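Local coordinates for protein phosphodiesterase (Candida albicans, PDB 6CPU) that belongs to the phosphodiesterase family of the HD clan and has a largely helical fold that holds a zinc ion and a magnesium ion, at residues A[359-364]-A[376-381]; A[294-299]-A[337-342]; A[31-36]-A[192-197]. One frame throughout, in Å; residues are numbered along the deposited sequence.

Contact 1. Residues A[359-364]-A[376-381]; sequences DFMIKF and SVLESY
M361 and L378 meet with their side chains crossing at about a right angle, a worked example of two helical segments whose mutual contacts are all between carbons. The M361 chain leaves its helix with CG beside the backbone N (chi1 -57°) and then bends again at chi2 and chi3. This folding brings two of its carbons against a single leucine methyl: M361 CG lies 4.2 Å from L378 CD2, and M361 CE comes within 4.3 Å of that same atom. L378 does not point straight across at its base, and of its two methyls CD2, not the extended CD1, does the touching. V377 points toward the other helix and uses both methyls. Its CG1 rests against M361 CB at 4.3 Å, while its CG2 takes I362 CG1 at 4.3 Å, so one valine straddles two consecutive residues of the 359-364 segment. The helical axes approach to 10.8 Å and lie at 105° to each other, consistent with a meeting of only a few side chains. M165 closes over M361 and L378, and T368 lies against M361 and V377. N358, at the start of the first helix, adds a polar link: its OD1 takes L378 N and its ND2 goes to E379 OE1. At the start of helix 377-394, S376 O receives both S380 N and S380 OG, the hydroxyl standing 2.6 Å away and above the carbonyl plane. Because only carbons touch across the two segments, cohesion between them probably rests on dispersion and on exclusion of water.

Contact 2. Residues A[294-299]-A[337-342]; sequences GSLPKF and IQTLGL
No ring or amide plane takes part where S295 and L296 meet T339; the aromatic ring of the loop, that of F299, is turned elsewhere and pairs edge-to-face with Y240. The work falls instead to the two branches of one threonine, each serving a different neighbour. T339 CG2, anti to the backbone N, reaches toward the leucine and fits against its branch point, with L296 CG 3.8 Å away. Both leucine methyls spread round that one carbon, L296 CD2 at 4.0 Å and L296 CD1 at 4.1 Å from T339 CG2. The hydroxyl branch faces the serine, and T339 OG1 lies 3.4 Å from S295 CB. The two hydroxyls are near neighbours, S295 OG standing 3.7 Å from T339 OG1, but each has its own partner: S295 OG bonds to L334 O and T339 OG1 to N335 O. The loop begins with G294, whose positive phi closes helix 276-292 in a Schellman motif, and it turns at once against helix 336-348. F287 and L290 of the earlier helix add to the apolar surroundings, touching L296 and T339 respectively. The chemistry is thus divided: carbon packs on carbon between L296 and T339, while at S295 a carbon meets the threonine oxygen, and the buried T339 hydroxyl and the partly exposed S295 hydroxyl each have a carbonyl partner just ahead of helix 336-348.

Contact 3. Residues A[31-36]-A[192-197]; sequences HLFKKT and EEINFI
F196 drives its ring edge into the face of F33, a T-shaped pair with centroids 5.2 Å apart and planes at 71°. The closest atoms are F33 CE2 and F196 CE1, 3.7 Å from each other, and the approach is offset toward the rim of the F33 ring rather than centred on it. I194 tightens the group from two directions. Its CD1 reaches the edge of F33, lying 4.1 Å from F33 CE2, while its CG2 sits over the centre of the F196 ring, 3.6 Å above the plane. The torsion chi1 of -64° makes this double use possible, setting CG1 beside the backbone N and CG2 anti to it, so that each branch serves a different phenylalanine. The helix that carries F33 belongs to a beta-alpha-beta unit: helix 25-34 connects strands 16-21 and 46-49 of a parallel four-stranded sheet, passing strand 2-6, whose L5 packs against H31 and L32. F33 looks the other way, to the turn that follows helix 177-193, and helix 253-264 covers the aromatic pair through I262, L257 and A258. N254 of that helix grips the turn at two points, bonding to I194 O and to F196 N. Away from this close-set core the two segments part. K34, E192 and N195 are exposed and hold their polar ends well apart from the facing segment, N195 ND2 bonding to E198, three residues on. E193, partly exposed, has its carboxylate taken by S77 OG and L79 N.

Overall arrangement
Three separate carbon-rich contacts follow one another along the chain, contact 3 closing before contact 2 opens and contact 2 before contact 1. Their centres lie 29 to 33 Å apart, and even the nearest atoms of any pair stay about 14 Å or more from each other. Contact 1 lies near the metals: the side chain of L378 is about 6 Å from the magnesium ion and about 9 Å from the zinc ion. Contact 2 is linked in sequence to the zinc ligands: its loop follows helix 276-292, which carries H278, and its helix 336-348 is followed at once by H349 and D350; D462 completes the set. Contact 3 lies across the chain's centre from contact 1, joining helix 25-34 of the sheet-bearing N-terminal region to the turn after helix 177-193.

Contact 1. Residues A[359-364]-A[376-381]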
# COMPACT_ATOMS: atom_id res chain seq x y z
N ASP A 359 0.23 18.88 2.15
CA ASP A 359 0.53 20.27 1.82
C ASP A 359 0.17 20.62 0.38
O ASP A 359 -0.42 21.67 0.13
CB ASP A 359 2.01 20.59 2.11
CG ASP A 359 2.30 20.66 3.60
OD1 ASP A 359 1.38 20.97 4.38
OD2 ASP A 359 3.47 20.39 4.00
N PHE A 360 0.50 19.74 -0.56
CA PHE A 360 0.19 19.99 -1.96
C PHE A 360 -1.32 20.00 -2.20
O PHE A 360 -1.84 20.88 -2.88
CB PHE A 360 0.84 18.93 -2.85
CG PHE A 360 0.31 18.91 -4.24
CD1 PHE A 360 0.82 19.75 -5.21
CD2 PHE A 360 -0.77 18.07 -4.57
CE1 PHE A 360 0.31 19.73 -6.48
CE2 PHE A 360 -1.28 18.06 -5.85
CZ PHE A 360 -0.75 18.90 -6.81
N MET A 361 -2.02 18.99 -1.66
CA MET A 361 -3.47 18.88 -1.86
C MET A 361 -4.18 20.12 -1.29
O MET A 361 -5.12 20.64 -1.91
CB MET A 361 -4.01 17.61 -1.22
CG MET A 361 -3.38 16.31 -1.71
SD MET A 361 -3.75 15.95 -3.42
CE MET A 361 -5.39 15.24 -3.22
N ILE A 362 -3.71 20.60 -0.14
CA ILE A 362 -4.29 21.79 0.50
C ILE A 362 -4.00 23.04 -0.33
O ILE A 362 -4.90 23.80 -0.70
CB ILE A 362 -3.76 21.95 1.94
CG1 ILE A 362 -4.30 20.84 2.83
CG2 ILE A 362 -4.14 23.31 2.52
CD1 ILE A 362 -3.53 20.64 4.12
N LYS A 363 -2.73 23.26 -0.66
CA LYS A 363 -2.34 24.52 -1.30
C LYS A 363 -2.92 24.67 -2.70
O LYS A 363 -3.22 25.78 -3.12
CB LYS A 363 -0.81 24.66 -1.30
CG LYS A 363 -0.21 24.73 0.10
CD LYS A 363 -0.51 26.04 0.83
CE LYS A 363 0.15 26.06 2.21
NZ LYS A 363 -0.01 27.36 2.92
N PHE A 364 -3.12 23.55 -3.42
CA PHE A 364 -3.69 23.59 -4.75
C PHE A 364 -5.20 23.27 -4.79
O PHE A 364 -5.77 23.11 -5.87
CB PHE A 364 -2.89 22.69 -5.69
CG PHE A 364 -1.52 23.23 -5.97
CD1 PHE A 364 -1.28 23.97 -7.12
CD2 PHE A 364 -0.50 23.09 -5.03
CE1 PHE A 364 -0.02 24.50 -7.36
CE2 PHE A 364 0.75 23.63 -5.26
CZ PHE A 364 0.99 24.34 -6.43
N SER A 376 -6.26 16.28 7.80
CA SER A 376 -5.79 14.90 7.56
C SER A 376 -6.28 14.37 6.22
O SER A 376 -6.91 13.32 6.17
CB SER A 376 -6.27 13.96 8.67
OG SER A 376 -5.78 14.35 9.94
N VAL A 377 -5.98 15.10 5.14
CA VAL A 377 -6.67 14.90 3.85
C VAL A 377 -6.41 13.49 3.29
O VAL A 377 -7.34 12.72 3.09
CB VAL A 377 -6.25 15.97 2.83
CG1 VAL A 377 -6.74 15.65 1.42
CG2 VAL A 377 -6.73 17.35 3.27
N LEU A 378 -5.14 13.16 3.05
CA LEU A 378 -4.81 11.88 2.46
C LEU A 378 -5.12 10.73 3.41
O LEU A 378 -5.63 9.70 2.98
CB LEU A 378 -3.36 11.84 1.98
CG LEU A 378 -3.04 12.75 0.79
CD1 LEU A 378 -1.55 12.72 0.45
CD2 LEU A 378 -3.87 12.38 -0.44
N GLU A 379 -4.90 10.93 4.71
CA GLU A 379 -5.12 9.86 5.68
C GLU A 379 -6.62 9.54 5.82
O GLU A 379 -7.01 8.39 6.04
CB GLU A 379 -4.51 10.22 7.04
CG GLU A 379 -2.99 10.33 7.04
CD GLU A 379 -2.46 11.66 6.49
OE1 GLU A 379 -3.24 12.62 6.30
OE2 GLU A 379 -1.24 11.75 6.24
N SER A 380 -7.46 10.57 5.75
CA SER A 380 -8.90 10.36 5.75
C SER A 380 -9.33 9.51 4.55
O SER A 380 -10.14 8.60 4.68
CB SER A 380 -9.64 11.69 5.75
OG SER A 380 -9.28 12.47 6.88
N TYR A 381 -8.77 9.84 3.39
CA TYR A 381 -8.96 9.11 2.15
C TYR A 381 -8.50 7.65 2.27
O TYR A 381 -9.26 6.72 1.97
CB TYR A 381 -8.22 9.86 1.02
CG TYR A 381 -8.26 9.17 -0.32
CD1 TYR A 381 -7.17 8.43 -0.81
CD2 TYR A 381 -9.39 9.27 -1.11
CE1 TYR A 381 -7.23 7.83 -2.07
CE2 TYR A 381 -9.46 8.67 -2.34
CZ TYR A 381 -8.41 7.95 -2.81
OH TYR A 381 -8.61 7.37 -4.06

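Contact 2. Residues A[294-299]-A[337-342]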
# COMPACT_ATOMS: atom_id res chain seq x y z
N GLY A 294 6.86 -8.84 22.45
CA GLY A 294 6.24 -10.06 22.95
C GLY A 294 4.78 -10.21 22.60
O GLY A 294 4.11 -11.08 23.16
N SER A 295 4.27 -9.39 21.68
CA SER A 295 2.89 -9.52 21.21
C SER A 295 2.76 -10.62 20.17
O SER A 295 1.67 -11.13 19.93
CB SER A 295 2.37 -8.20 20.64
OG SER A 295 1.89 -7.37 21.67
N LEU A 296 3.88 -10.97 19.54
CA LEU A 296 3.97 -12.15 18.69
C LEU A 296 5.21 -12.93 19.09
O LEU A 296 6.24 -12.32 19.38
CB LEU A 296 4.14 -11.75 17.24
CG LEU A 296 3.00 -11.04 16.52
CD1 LEU A 296 3.56 -10.34 15.30
CD2 LEU A 296 1.90 -12.02 16.14
N PRO A 297 5.14 -14.27 19.04
CA PRO A 297 6.34 -15.07 19.36
C PRO A 297 7.38 -14.98 18.26
O PRO A 297 7.04 -14.77 17.08
CB PRO A 297 5.79 -16.49 19.46
CG PRO A 297 4.56 -16.50 18.62
CD PRO A 297 4.01 -15.10 18.60
N LYS A 298 8.65 -15.15 18.62
CA LYS A 298 9.71 -15.17 17.64
C LYS A 298 9.57 -16.45 16.82
O LYS A 298 8.90 -17.40 17.24
CB LYS A 298 11.08 -15.10 18.32
CG LYS A 298 11.20 -13.95 19.30
CD LYS A 298 12.64 -13.63 19.66
CE LYS A 298 12.68 -12.69 20.85
NZ LYS A 298 14.05 -12.18 21.14
N PHE A 299 10.18 -16.45 15.64
CA PHE A 299 10.10 -17.58 14.72
C PHE A 299 11.49 -18.01 14.28
O PHE A 299 12.46 -17.27 14.45
CB PHE A 299 9.20 -17.25 13.50
CG PHE A 299 9.53 -15.96 12.80
CD1 PHE A 299 10.25 -15.97 11.61
CD2 PHE A 299 9.10 -14.74 13.30
CE1 PHE A 299 10.56 -14.79 10.94
CE2 PHE A 299 9.41 -13.56 12.63
CZ PHE A 299 10.13 -13.58 11.46
N ILE A 337 -5.66 -10.14 18.86
CA ILE A 337 -6.55 -9.50 17.87
C ILE A 337 -6.18 -8.04 17.62
O ILE A 337 -6.25 -7.57 16.48
CB ILE A 337 -8.05 -9.65 18.21
CG1 ILE A 337 -8.90 -9.31 16.97
CG2 ILE A 337 -8.46 -8.80 19.40
CD1 ILE A 337 -10.33 -9.80 17.06
N GLN A 338 -5.75 -7.33 18.66
CA GLN A 338 -5.24 -5.97 18.52
C GLN A 338 -3.94 -5.93 17.73
O GLN A 338 -3.68 -4.98 16.98
CB GLN A 338 -4.98 -5.34 19.89
CG GLN A 338 -6.24 -5.13 20.72
CD GLN A 338 -5.95 -5.12 22.21
OE1 GLN A 338 -4.81 -4.92 22.64
NE2 GLN A 338 -6.98 -5.36 23.01
N THR A 339 -3.10 -6.95 17.92
CA THR A 339 -1.87 -7.09 17.15
C THR A 339 -2.20 -7.28 15.66
O THR A 339 -1.59 -6.65 14.80
CB THR A 339 -1.03 -8.28 17.67
OG1 THR A 339 -0.67 -8.04 19.04
CG2 THR A 339 0.23 -8.47 16.85
N LEU A 340 -3.17 -8.14 15.37
CA LEU A 340 -3.64 -8.37 13.99
C LEU A 340 -4.22 -7.08 13.40
O LEU A 340 -3.92 -6.73 12.26
CB LEU A 340 -4.69 -9.48 13.92
CG LEU A 340 -5.26 -9.80 12.53
CD1 LEU A 340 -4.17 -10.21 11.57
CD2 LEU A 340 -6.33 -10.88 12.61
N GLY A 341 -5.02 -6.37 14.19
CA GLY A 341 -5.58 -5.08 13.78
C GLY A 341 -4.53 -4.05 13.42
O GLY A 341 -4.70 -3.29 12.46
N LEU A 342 -3.44 -4.01 14.19
CA LEU A 342 -2.35 -3.09 13.93
C LEU A 342 -1.67 -3.46 12.61
O LEU A 342 -1.38 -2.58 11.79
CB LEU A 342 -1.31 -3.14 15.05
CG LEU A 342 -0.48 -1.89 15.36
CD1 LEU A 342 0.90 -2.29 15.87
CD2 LEU A 342 -0.30 -0.92 14.20

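Contact 3. Residues A[31-36]-A[192-197]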
# COMPACT_ATOMS: atom_id res chain seq x y z
N HIS A 31 -4.90 -12.15 -16.13
CA HIS A 31 -4.07 -11.18 -16.85
C HIS A 31 -4.12 -9.81 -16.17
O HIS A 31 -3.09 -9.15 -16.01
CB HIS A 31 -4.57 -11.10 -18.29
CG HIS A 31 -3.90 -10.06 -19.13
ND1 HIS A 31 -2.66 -10.24 -19.70
CD2 HIS A 31 -4.33 -8.86 -19.56
CE1 HIS A 31 -2.34 -9.18 -20.41
NE2 HIS A 31 -3.34 -8.32 -20.34
N LEU A 32 -5.33 -9.39 -15.77
CA LEU A 32 -5.52 -8.10 -15.12
C LEU A 32 -4.87 -8.06 -13.75
O LEU A 32 -4.24 -7.07 -13.42
CB LEU A 32 -7.00 -7.75 -15.01
CG LEU A 32 -7.72 -7.54 -16.33
CD1 LEU A 32 -9.18 -7.29 -16.03
CD2 LEU A 32 -7.14 -6.38 -17.12
N PHE A 33 -5.01 -9.13 -12.95
CA PHE A 33 -4.39 -9.17 -11.60
C PHE A 33 -2.87 -8.99 -11.66
O PHE A 33 -2.29 -8.39 -10.76
CB PHE A 33 -4.72 -10.46 -10.84
CG PHE A 33 -6.02 -10.42 -10.07
CD1 PHE A 33 -6.27 -9.45 -9.11
CD2 PHE A 33 -6.99 -11.40 -10.29
CE1 PHE A 33 -7.46 -9.44 -8.40
CE2 PHE A 33 -8.17 -11.39 -9.57
CZ PHE A 33 -8.41 -10.42 -8.63
N LYS A 34 -2.25 -9.52 -12.71
CA LYS A 34 -0.79 -9.50 -12.84
C LYS A 34 -0.23 -8.13 -13.22
O LYS A 34 0.97 -7.90 -13.06
CB LYS A 34 -0.32 -10.56 -13.85
CG LYS A 34 -0.38 -11.96 -13.26
CD LYS A 34 0.33 -13.00 -14.10
CE LYS A 34 -0.48 -13.39 -15.31
NZ LYS A 34 0.07 -14.65 -15.90
N LYS A 35 -1.08 -7.22 -13.69
CA LYS A 35 -0.64 -5.88 -14.07
C LYS A 35 0.07 -5.07 -12.97
O LYS A 35 0.97 -4.26 -13.26
CB LYS A 35 -1.79 -5.09 -14.69
CG LYS A 35 -2.13 -5.66 -16.06
CD LYS A 35 -3.11 -4.81 -16.82
CE LYS A 35 -3.24 -5.32 -18.24
NZ LYS A 35 -2.10 -4.88 -19.09
N THR A 36 -0.28 -5.32 -11.70
CA THR A 36 0.36 -4.62 -10.60
C THR A 36 1.65 -5.32 -10.09
O THR A 36 2.16 -5.01 -9.00
CB THR A 36 -0.65 -4.34 -9.47
OG1 THR A 36 -1.33 -5.55 -9.10
CG2 THR A 36 -1.65 -3.32 -9.94
N GLU A 192 -12.64 -19.22 -5.20
CA GLU A 192 -13.03 -20.58 -5.55
C GLU A 192 -12.38 -21.05 -6.85
O GLU A 192 -11.92 -22.20 -6.94
CB GLU A 192 -14.55 -20.64 -5.67
CG GLU A 192 -15.14 -22.03 -5.53
CD GLU A 192 -16.64 -22.05 -5.79
OE1 GLU A 192 -17.12 -23.06 -6.34
OE2 GLU A 192 -17.33 -21.06 -5.47
N GLU A 193 -12.31 -20.17 -7.85
CA GLU A 193 -11.82 -20.55 -9.18
C GLU A 193 -10.38 -20.17 -9.53
O GLU A 193 -9.77 -20.80 -10.39
CB GLU A 193 -12.74 -19.98 -10.24
CG GLU A 193 -14.16 -20.54 -10.14
CD GLU A 193 -14.99 -20.23 -11.37
OE1 GLU A 193 -14.47 -20.28 -12.50
OE2 GLU A 193 -16.19 -19.93 -11.20
N ILE A 194 -9.83 -19.14 -8.89
CA ILE A 194 -8.46 -18.71 -9.21
C ILE A 194 -7.48 -19.22 -8.18
O ILE A 194 -7.74 -19.12 -6.99
CB ILE A 194 -8.37 -17.17 -9.31
CG1 ILE A 194 -9.24 -16.69 -10.46
CG2 ILE A 194 -6.91 -16.73 -9.48
CD1 ILE A 194 -9.38 -15.20 -10.58
N ASN A 195 -6.36 -19.76 -8.66
CA ASN A 195 -5.27 -20.21 -7.81
C ASN A 195 -4.23 -19.08 -7.73
O ASN A 195 -3.36 -18.97 -8.59
CB ASN A 195 -4.65 -21.50 -8.36
CG ASN A 195 -3.88 -22.27 -7.31
OD1 ASN A 195 -4.10 -22.11 -6.11
ND2 ASN A 195 -2.97 -23.13 -7.75
N PHE A 196 -4.34 -18.24 -6.72
CA PHE A 196 -3.58 -17.00 -6.68
C PHE A 196 -2.06 -17.17 -6.61
O PHE A 196 -1.31 -16.35 -7.16
CB PHE A 196 -4.12 -16.07 -5.59
CG PHE A 196 -5.37 -15.34 -6.02
CD1 PHE A 196 -5.29 -14.12 -6.66
CD2 PHE A 196 -6.62 -15.91 -5.82
CE1 PHE A 196 -6.43 -13.46 -7.08
CE2 PHE A 196 -7.76 -15.25 -6.24
CZ PHE A 196 -7.67 -14.03 -6.86
N ILE A 197 -1.59 -18.26 -5.99
CA ILE A 197 -0.16 -18.54 -5.94
C ILE A 197 0.46 -18.67 -7.33
O ILE A 197 1.63 -18.33 -7.53
CB ILE A 197 0.15 -19.81 -5.09
CG1 ILE A 197 1.65 -19.89 -4.73
CG2 ILE A 197 -0.29 -21.07 -5.82
CD1 ILE A 197 2.05 -19.06 -3.54